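Local coordinates for SusD superfamily protein (Bacteroides fragilis NCTC 9343, PDB 3NQP), which probably captures glycans at the bacterial cell surface as an outer-membrane lipoprotein of the SusD family, handing them on for uptake, at residues T284-T289 and I309-N314; E301-A306 and T337-Y342; N183-D188 and N241-K246. One frame throughout, in Å; residues are numbered along the deposited sequence.

Interaction 1: T284-T289 and I309-N314; sequences TYNVGT and IQNTGN
Ile-309 and Tyr-285 supply the apolar part of this contact. The terminal methyl of Ile-309 sits over the centre of the Tyr-285 ring, a CH-pi contact with CD1 3.7 Å from the ring centroid and 13° off the ring normal. The CB of Tyr-285 points away from 309-314, but with CG between the backbone N and the carbonyl carbon (chi1 51°) the ring comes back to present a face to the isoleucine, while OH is hydrogen-bonded to Asp-305 and the backbone N of Leu-307. On the flank, Val-287 CG2 lies 3.1 Å from Gln-310 O.

Both segments belong to a long connection without helix or strand, between strand 265-269 and helix 321-325, within the SusD family region of the chain. Residues Ile-309 to Thr-312 form a type II' beta turn, and Ile-309 O accepts from both N and OG1 of Thr-312. In 284-289, Asn-286 OD1 accepts from the backbone N of Thr-289, which sits above its carbonyl plane, an Asx motif.

Direct polar links are few. Gly-288 N donates to Asn-311 OD1 at 2.9 Å, approaching from above the amide carbonyl plane, and Thr-284 N makes a weak bond to Asn-314 O. Asn-286 CA adds a CA-H...O contact with Gly-313 O at 3.3 Å.

Water does much of the remaining bridging. Water 1 donates to Tyr-285 O and Gln-310 O and accepts from the N atoms of Val-287 and Gly-313, four bonds that satisfy backbone groups of both segments. Water 2 donates to Asn-286 OD1 at 2.8 Å and accepts from Asn-311 ND2, joining two side chains whose OD1 atoms, both acceptors, lie only 3.1 Å apart.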
loop_
_atom_site.group_PDB
_atom_site.type_symbol
_atom_site.label_atom_id
_atom_site.label_comp_id
_atom_site.label_asym_id
_atom_site.label_seq_id
_atom_site.Cartn_x
_atom_site.Cartn_y
_atom_site.Cartn_z
ATOM N N THR A 284 2.547 -17.312 5.608
ATOM C CA THR A 284 2.454 -18.120 6.844
ATOM C C THR A 284 3.366 -19.363 6.842
ATOM O O THR A 284 4.607 -19.230 6.890
ATOM C CB THR A 284 0.992 -18.452 7.186
ATOM O OG1 THR A 284 0.407 -19.342 6.218
ATOM C CG2 THR A 284 0.181 -17.149 7.277
ATOM N N TYR A 285 2.764 -20.561 6.798
ATOM C CA TYR A 285 3.509 -21.785 6.700
ATOM C C TYR A 285 2.531 -22.874 6.160
ATOM O O TYR A 285 1.285 -22.713 6.172
ATOM C CB TYR A 285 4.101 -22.170 8.054
ATOM C CG TYR A 285 3.039 -22.161 9.119
ATOM C CD1 TYR A 285 2.697 -20.976 9.764
ATOM C CD2 TYR A 285 2.345 -23.310 9.447
ATOM C CE1 TYR A 285 1.694 -20.933 10.724
ATOM C CE2 TYR A 285 1.323 -23.274 10.442
ATOM C CZ TYR A 285 1.002 -22.088 11.051
ATOM O OH TYR A 285 -0.017 -22.029 11.992
ATOM N N ASN A 286 3.122 -23.947 5.663
ATOM C CA ASN A 286 2.415 -25.072 5.089
ATOM C C ASN A 286 2.381 -26.206 6.121
ATOM O O ASN A 286 3.363 -26.908 6.288
ATOM C CB ASN A 286 3.205 -25.529 3.862
ATOM C CG ASN A 286 2.447 -26.508 2.977
ATOM O OD1 ASN A 286 1.751 -27.386 3.454
ATOM N ND2 ASN A 286 2.610 -26.359 1.662
ATOM N N VAL A 287 1.248 -26.449 6.743
ATOM C CA VAL A 287 1.168 -27.535 7.751
ATOM C C VAL A 287 1.379 -28.917 7.115
ATOM O O VAL A 287 2.029 -29.787 7.687
ATOM C CB VAL A 287 -0.141 -27.478 8.500
ATOM C CG1 VAL A 287 -0.389 -28.783 9.287
ATOM C CG2 VAL A 287 -0.104 -26.305 9.464
ATOM N N GLY A 288 0.877 -29.085 5.905
ATOM C CA GLY A 288 1.012 -30.328 5.167
ATOM C C GLY A 288 2.445 -30.802 4.941
ATOM O O GLY A 288 2.759 -31.977 5.146
ATOM N N THR A 289 3.304 -29.906 4.484
ATOM C CA THR A 289 4.611 -30.311 3.974
ATOM C C THR A 289 5.796 -29.462 4.435
ATOM O O THR A 289 6.940 -29.785 4.152
ATOM C CB THR A 289 4.594 -30.300 2.436
ATOM O OG1 THR A 289 4.367 -28.956 1.959
ATOM C CG2 THR A 289 3.486 -31.248 1.881
ATOM N N ILE A 309 -4.317 -22.162 11.041
ATOM C CA ILE A 309 -4.587 -22.005 9.627
ATOM C C ILE A 309 -4.754 -23.372 8.927
ATOM O O ILE A 309 -5.003 -23.406 7.738
ATOM C CB ILE A 309 -3.481 -21.177 8.942
ATOM C CG1 ILE A 309 -2.172 -21.902 9.026
ATOM C CG2 ILE A 309 -3.402 -19.707 9.533
ATOM C CD1 ILE A 309 -1.009 -21.403 8.087
ATOM N N GLN A 310 -4.698 -24.472 9.682
ATOM C CA GLN A 310 -4.803 -25.818 9.117
ATOM C C GLN A 310 -3.860 -25.926 7.913
ATOM O O GLN A 310 -2.735 -25.439 8.000
ATOM C CB GLN A 310 -6.243 -26.138 8.749
ATOM C CG GLN A 310 -7.268 -25.833 9.814
ATOM C CD GLN A 310 -7.818 -24.453 9.704
ATOM O OE1 GLN A 310 -8.211 -24.010 8.612
ATOM N NE2 GLN A 310 -7.839 -23.723 10.841
ATOM N N ASN A 311 -4.283 -26.552 6.815
ATOM C CA ASN A 311 -3.435 -26.668 5.659
ATOM C C ASN A 311 -3.683 -25.619 4.587
ATOM O O ASN A 311 -3.436 -25.891 3.409
ATOM C CB ASN A 311 -3.494 -28.063 5.009
ATOM C CG ASN A 311 -2.269 -28.334 4.143
ATOM O OD1 ASN A 311 -1.176 -27.776 4.399
ATOM N ND2 ASN A 311 -2.440 -29.132 3.102
ATOM N N THR A 312 -4.100 -24.428 4.986
ATOM C CA THR A 312 -4.479 -23.393 4.048
ATOM C C THR A 312 -3.319 -22.507 3.622
ATOM O O THR A 312 -3.508 -21.623 2.757
ATOM C CB THR A 312 -5.610 -22.490 4.641
ATOM O OG1 THR A 312 -5.115 -21.791 5.790
ATOM C CG2 THR A 312 -6.827 -23.306 5.055
ATOM N N GLY A 313 -2.143 -22.698 4.237
ATOM C CA GLY A 313 -1.026 -21.756 4.102
ATOM C C GLY A 313 0.186 -22.238 3.336
ATOM O O GLY A 313 0.333 -23.430 3.046
ATOM N N ASN A 314 1.054 -21.291 2.985
ATOM C CA ASN A 314 2.396 -21.577 2.568
ATOM C C ASN A 314 3.275 -20.402 2.969
ATOM O O ASN A 314 2.782 -19.437 3.552
ATOM C CB ASN A 314 2.505 -21.997 1.058
ATOM C CG ASN A 314 2.321 -20.853 0.094
ATOM O OD1 ASN A 314 2.742 -19.756 0.381
ATOM N ND2 ASN A 314 1.799 -21.148 -1.137
HETATM O O HOH W 1 -0.889 -24.385 6.260
HETATM O O HOH W 2 0.154 -29.072 1.827
#

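Interaction 2: E301-A306 and T337-Y342; sequences EVFGDA and TFIASY
Phe-303 and Ser-341 mark the nearest backbone approach, with their CA atoms 6.9 Å apart, while Ala-306 CA lies 8.5 Å from Ile-339 CA. At such spacing the irregular 301-306 segment does not pair with strand 338-344 as a further strand would, and the contact is left to side chains and one carbonyl. Phe-303 and Ala-306 both direct their CB atoms toward the strand.

The Phe-303 ring reaches in with CG anti to the backbone N (chi1 -169°). It meets Ile-339 tip to tip, CZ standing 4.0 Å from CG2, which lies at the ring edge. Ala-340 O also lies at this edge, in the ring plane, 3.7 Å from CE2. Ser-341 contributes its CB, 3.8 Å from Phe-303 CD2, while its OG is hydrogen-bonded to His-357.

The strand is one half of a two-stranded antiparallel hairpin, 338-344 with 351-358, and begins directly after helix 333-337. The loop therefore lies against a strand whose backbone bonds are made with its hairpin partner, as between Ile-339 and His-357.

The other branch of Ile-339 serves both loop residues: CD1 packs 3.6 Å from Ala-306 CB and also touches Phe-303 CE2. That alanine methyl also rests above one face of the Phe-303 ring, offset toward the rim. The same ring also makes an edge-to-face contact with Tyr-285.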
loop_
_atom_site.group_PDB
_atom_site.type_symbol
_atom_site.label_atom_id
_atom_site.label_comp_id
_atom_site.label_asym_id
_atom_site.label_seq_id
_atom_site.Cartn_x
_atom_site.Cartn_y
_atom_site.Cartn_z
ATOM N N GLU A 301 7.450 -24.268 23.246
ATOM C CA GLU A 301 6.477 -25.244 22.797
ATOM C C GLU A 301 6.663 -25.512 21.323
ATOM O O GLU A 301 7.042 -24.620 20.600
ATOM C CB GLU A 301 5.078 -24.661 23.050
ATOM C CG GLU A 301 3.957 -25.515 22.716
ATOM C CD GLU A 301 2.616 -24.892 23.045
ATOM O OE1 GLU A 301 2.542 -23.813 23.678
ATOM O OE2 GLU A 301 1.623 -25.507 22.643
ATOM N N VAL A 302 6.381 -26.728 20.880
ATOM C CA VAL A 302 6.471 -27.070 19.445
ATOM C C VAL A 302 5.493 -26.177 18.667
ATOM O O VAL A 302 4.399 -25.899 19.124
ATOM C CB VAL A 302 6.202 -28.561 19.174
ATOM C CG1 VAL A 302 6.267 -28.876 17.695
ATOM C CG2 VAL A 302 7.237 -29.440 19.874
ATOM N N PHE A 303 5.931 -25.679 17.513
ATOM C CA PHE A 303 5.135 -24.683 16.780
ATOM C C PHE A 303 3.789 -25.253 16.279
ATOM O O PHE A 303 2.738 -24.659 16.492
ATOM C CB PHE A 303 5.994 -24.151 15.613
ATOM C CG PHE A 303 5.419 -22.938 14.927
ATOM C CD1 PHE A 303 4.423 -23.068 14.009
ATOM C CD2 PHE A 303 5.857 -21.674 15.260
ATOM C CE1 PHE A 303 3.894 -21.943 13.355
ATOM C CE2 PHE A 303 5.318 -20.561 14.650
ATOM C CZ PHE A 303 4.349 -20.708 13.672
ATOM N N GLY A 304 3.817 -26.400 15.600
ATOM C CA GLY A 304 2.585 -27.031 15.149
ATOM C C GLY A 304 1.787 -26.057 14.276
ATOM O O GLY A 304 2.344 -25.389 13.404
ATOM N N ASP A 305 0.482 -25.989 14.485
ATOM C CA ASP A 305 -0.358 -25.068 13.745
ATOM C C ASP A 305 -0.706 -23.902 14.657
ATOM O O ASP A 305 -1.882 -23.665 14.974
ATOM C CB ASP A 305 -1.643 -25.753 13.260
ATOM C CG ASP A 305 -2.513 -24.830 12.450
ATOM O OD1 ASP A 305 -2.046 -23.753 12.056
ATOM O OD2 ASP A 305 -3.642 -25.191 12.138
ATOM N N ALA A 306 0.318 -23.158 15.056
ATOM C CA ALA A 306 0.189 -22.116 16.073
ATOM C C ALA A 306 -0.788 -21.004 15.678
ATOM O O ALA A 306 -1.387 -20.439 16.527
ATOM C CB ALA A 306 1.561 -21.526 16.373
ATOM N N THR A 337 1.569 -8.319 14.314
ATOM C CA THR A 337 1.917 -8.458 12.931
ATOM C C THR A 337 2.494 -9.843 12.662
ATOM O O THR A 337 2.204 -10.437 11.613
ATOM C CB THR A 337 2.935 -7.331 12.473
ATOM O OG1 THR A 337 2.385 -6.010 12.751
ATOM C CG2 THR A 337 3.283 -7.503 10.975
ATOM N N PHE A 338 3.323 -10.333 13.590
ATOM C CA PHE A 338 4.111 -11.495 13.391
ATOM C C PHE A 338 3.965 -12.543 14.506
ATOM O O PHE A 338 3.693 -12.215 15.659
ATOM C CB PHE A 338 5.578 -11.123 13.408
ATOM C CG PHE A 338 6.055 -10.346 12.224
ATOM C CD1 PHE A 338 6.208 -10.942 10.989
ATOM C CD2 PHE A 338 6.483 -9.047 12.388
ATOM C CE1 PHE A 338 6.735 -10.221 9.919
ATOM C CE2 PHE A 338 6.983 -8.315 11.277
ATOM C CZ PHE A 338 7.129 -8.932 10.091
ATOM N N ILE A 339 4.177 -13.808 14.135
ATOM C CA ILE A 339 4.555 -14.850 15.083
ATOM C C ILE A 339 5.934 -15.331 14.663
ATOM O O ILE A 339 6.238 -15.424 13.477
ATOM C CB ILE A 339 3.550 -16.062 15.156
ATOM C CG1 ILE A 339 3.902 -16.985 16.348
ATOM C CG2 ILE A 339 3.465 -16.817 13.791
ATOM C CD1 ILE A 339 2.827 -18.140 16.654
ATOM N N ALA A 340 6.792 -15.627 15.642
ATOM C CA ALA A 340 8.156 -16.071 15.341
ATOM C C ALA A 340 8.268 -17.594 15.510
ATOM O O ALA A 340 7.622 -18.199 16.383
ATOM C CB ALA A 340 9.141 -15.349 16.273
ATOM N N SER A 341 9.110 -18.212 14.691
ATOM C CA SER A 341 9.457 -19.619 14.870
ATOM C C SER A 341 10.945 -19.685 15.181
ATOM O O SER A 341 11.748 -18.907 14.641
ATOM C CB SER A 341 9.081 -20.460 13.635
ATOM O OG SER A 341 9.733 -20.040 12.436
ATOM N N TYR A 342 11.302 -20.627 16.034
ATOM C CA TYR A 342 12.653 -20.734 16.594
ATOM C C TYR A 342 13.239 -22.149 16.407
ATOM O O TYR A 342 12.526 -23.129 16.500
ATOM C CB TYR A 342 12.632 -20.457 18.098
ATOM C CG TYR A 342 12.228 -19.064 18.471
ATOM C CD1 TYR A 342 10.892 -18.684 18.488
ATOM C CD2 TYR A 342 13.184 -18.098 18.759
ATOM C CE1 TYR A 342 10.532 -17.394 18.807
ATOM C CE2 TYR A 342 12.833 -16.833 19.071
ATOM C CZ TYR A 342 11.516 -16.474 19.097
ATOM O OH TYR A 342 11.162 -15.168 19.412
#

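Interaction 3: N183-D188 and N241-K246; sequences NMNDFD and NNYNLK. With EDO (1,2-ethanediol), chain H.
Asn-185 lays its side-chain amide nearly flat over one face of the Tyr-243 ring, the two planes only 16° apart although the side chains themselves run at about a right angle. ND2 stands 3.6 Å above the ring plane, displaced toward the rim and nearest CE1. From this position it donates to the carbonyl O of Asn-242 at 3.2 Å with an N-H...O angle of 148°. The acceptor lies in the amide plane of Asn-185, but the nitrogen approaches from above the Asn-242 carbonyl plane. The other end of the amide is also engaged, OD1 being hydrogen-bonded to Lys-200, and Asn-185 O meets the tyrosine ring at its edge, in plane.

Phe-187 crosses Tyr-243 at about a right angle along the side chains, yet the rings form an oblique pair, with planes at 58° and centroids 5.9 Å apart. The far end of its ring comes close to 241-246, CE2 standing 3.9 Å from Tyr-243 CB. Tyr-243 O lies at the phenylalanine edge, in the ring plane, and Leu-245 CD2 adds a looser contact 4.3 Å from CZ. Lys-195 makes a cation-pi contact with the same ring.

The contact joins the loop following helix 163-181 to the one following helix 228-241, with Tyr-243 also packed on helix 200-216 and its OH hydrogen-bonded to Glu-204, consistent with the TPR-like helical architecture of SusD proteins. At the exposed helix end, Asn-241 holds an ethanediol, probably from the crystallisation liquor, by ND2 to O1 and OD1 to O2.

Chemically, the Asn-185 amide serves two purposes, covering an aromatic face while satisfying a backbone carbonyl; with Lys-200 on OD1, both of its ends are hydrogen-bonded, which should fix its rotation.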
loop_
_atom_site.group_PDB
_atom_site.type_symbol
_atom_site.label_atom_id
_atom_site.label_comp_id
_atom_site.label_asym_id
_atom_site.label_seq_id
_atom_site.Cartn_x
_atom_site.Cartn_y
_atom_site.Cartn_z
ATOM N N ASN A 183 -20.365 18.511 -1.275
ATOM C CA ASN A 183 -20.466 18.444 0.198
ATOM C C ASN A 183 -20.891 17.073 0.743
ATOM O O ASN A 183 -21.127 16.943 1.915
ATOM C CB ASN A 183 -21.446 19.509 0.709
ATOM C CG ASN A 183 -20.860 20.920 0.681
ATOM O OD1 ASN A 183 -19.766 21.181 1.213
ATOM N ND2 ASN A 183 -21.617 21.855 0.116
HETATM N N MSE A 184 -20.940 16.042 -0.088
HETATM C CA MSE A 184 -21.355 14.708 0.363
HETATM C C MSE A 184 -20.133 14.031 1.017
HETATM O O MSE A 184 -19.346 13.361 0.359
HETATM C CB MSE A 184 -21.918 13.859 -0.824
HETATM C CG MSE A 184 -23.235 14.414 -1.521
HETATM SE SE MSE A 184 -23.922 13.496 -3.206
HETATM C CE MSE A 184 -22.175 13.521 -4.156
ATOM N N ASN A 185 -19.998 14.203 2.324
ATOM C CA ASN A 185 -18.915 13.558 3.117
ATOM C C ASN A 185 -19.273 12.138 3.598
ATOM O O ASN A 185 -18.444 11.460 4.207
ATOM C CB ASN A 185 -18.596 14.417 4.348
ATOM C CG ASN A 185 -17.781 15.670 4.026
ATOM O OD1 ASN A 185 -17.810 16.231 2.918
ATOM N ND2 ASN A 185 -17.045 16.123 5.023
ATOM N N ASP A 186 -20.505 11.697 3.341
ATOM C CA ASP A 186 -21.017 10.428 3.883
ATOM C C ASP A 186 -20.217 9.301 3.248
ATOM O O ASP A 186 -19.941 9.290 2.060
ATOM C CB ASP A 186 -22.530 10.299 3.602
ATOM C CG ASP A 186 -23.238 9.103 4.337
ATOM O OD1 ASP A 186 -22.627 8.078 4.756
ATOM O OD2 ASP A 186 -24.493 9.181 4.436
ATOM N N PHE A 187 -19.811 8.364 4.077
ATOM C CA PHE A 187 -19.139 7.192 3.586
ATOM C C PHE A 187 -20.045 6.129 2.950
ATOM O O PHE A 187 -19.530 5.260 2.246
ATOM C CB PHE A 187 -18.340 6.552 4.712
ATOM C CG PHE A 187 -17.083 7.296 5.076
ATOM C CD1 PHE A 187 -15.909 7.128 4.327
ATOM C CD2 PHE A 187 -17.042 8.084 6.211
ATOM C CE1 PHE A 187 -14.703 7.769 4.722
ATOM C CE2 PHE A 187 -15.875 8.750 6.581
ATOM C CZ PHE A 187 -14.718 8.594 5.855
ATOM N N ASP A 188 -21.359 6.181 3.189
ATOM C CA ASP A 188 -22.237 5.013 2.899
ATOM C C ASP A 188 -23.647 5.484 2.571
ATOM O O ASP A 188 -24.598 5.033 3.184
ATOM C CB ASP A 188 -22.308 4.063 4.112
ATOM C CG ASP A 188 -22.862 2.663 3.763
ATOM O OD1 ASP A 188 -22.813 2.240 2.567
ATOM O OD2 ASP A 188 -23.331 1.986 4.719
ATOM N N ASN A 241 -10.102 16.264 9.947
ATOM C CA ASN A 241 -11.015 17.162 10.696
ATOM C C ASN A 241 -12.518 16.999 10.449
ATOM O O ASN A 241 -13.324 17.357 11.314
ATOM C CB ASN A 241 -10.614 18.643 10.494
ATOM C CG ASN A 241 -9.279 18.975 11.111
ATOM O OD1 ASN A 241 -8.739 18.190 11.869
ATOM N ND2 ASN A 241 -8.730 20.132 10.774
ATOM N N ASN A 242 -12.893 16.461 9.289
ATOM C CA ASN A 242 -14.225 16.628 8.730
ATOM C C ASN A 242 -15.019 15.331 8.543
ATOM O O ASN A 242 -16.087 15.354 7.969
ATOM C CB ASN A 242 -14.114 17.349 7.382
ATOM C CG ASN A 242 -13.548 18.749 7.515
ATOM O OD1 ASN A 242 -13.927 19.469 8.413
ATOM N ND2 ASN A 242 -12.605 19.131 6.625
ATOM N N TYR A 243 -14.486 14.204 9.001
ATOM C CA TYR A 243 -15.091 12.908 8.707
ATOM C C TYR A 243 -15.317 11.997 9.912
ATOM O O TYR A 243 -15.607 10.813 9.747
ATOM C CB TYR A 243 -14.241 12.166 7.633
ATOM C CG TYR A 243 -14.156 12.883 6.297
ATOM C CD1 TYR A 243 -15.084 12.667 5.311
ATOM C CD2 TYR A 243 -13.116 13.765 6.028
ATOM C CE1 TYR A 243 -15.000 13.328 4.096
ATOM C CE2 TYR A 243 -13.010 14.428 4.818
ATOM C CZ TYR A 243 -13.953 14.210 3.844
ATOM O OH TYR A 243 -13.809 14.874 2.648
ATOM N N ASN A 244 -15.144 12.519 11.120
ATOM C CA ASN A 244 -15.344 11.733 12.321
ATOM C C ASN A 244 -14.433 10.544 12.453
ATOM O O ASN A 244 -14.794 9.570 13.093
ATOM C CB ASN A 244 -16.799 11.212 12.376
ATOM C CG ASN A 244 -17.810 12.325 12.451
ATOM O OD1 ASN A 244 -18.711 12.424 11.607
ATOM N ND2 ASN A 244 -17.637 13.205 13.430
ATOM N N LEU A 245 -13.262 10.602 11.833
ATOM C CA LEU A 245 -12.297 9.530 11.912
ATOM C C LEU A 245 -11.555 9.541 13.258
ATOM O O LEU A 245 -11.266 10.623 13.823
ATOM C CB LEU A 245 -11.290 9.637 10.743
ATOM C CG LEU A 245 -11.878 9.383 9.361
ATOM C CD1 LEU A 245 -11.092 10.094 8.223
ATOM C CD2 LEU A 245 -12.029 7.831 9.106
ATOM N N LYS A 246 -11.192 8.348 13.748
ATOM C CA LYS A 246 -10.417 8.236 14.983
ATOM C C LYS A 246 -9.504 7.042 14.939
ATOM O O LYS A 246 -9.908 6.017 14.462
ATOM C CB LYS A 246 -11.353 8.023 16.193
ATOM C CG LYS A 246 -12.468 9.053 16.352
ATOM C CD LYS A 246 -13.194 8.925 17.727
ATOM C CE LYS A 246 -14.679 8.602 17.569
ATOM N NZ LYS A 246 -15.357 9.616 16.705
HETATM C C1 EDO H . -5.131 20.654 11.637
HETATM O O1 EDO H . -6.357 21.177 12.157
HETATM C C2 EDO H . -4.748 19.361 12.351
HETATM O O2 EDO H . -5.810 18.411 12.195
#

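From the N terminus, interaction 3 comes first: it closes a loop of 52 intervening residues, more than half of them helical, and ties together the helical part of the chain around helices 163-181, 200-216 and 228-241. Interaction 1 then opens at 284-289, but 301-306 of interaction 2 begins before 309-314 closes it, and interaction 2 closes only at 337-342, so the two cross. They also touch, Gln-310 N lying 2.8 Å from Asp-305 OD2, and together tie the long irregular connection before helix 321-325 to the hairpin beginning at 338-344. Interaction 3 stands apart, its centre about 40 Å from each of the other two.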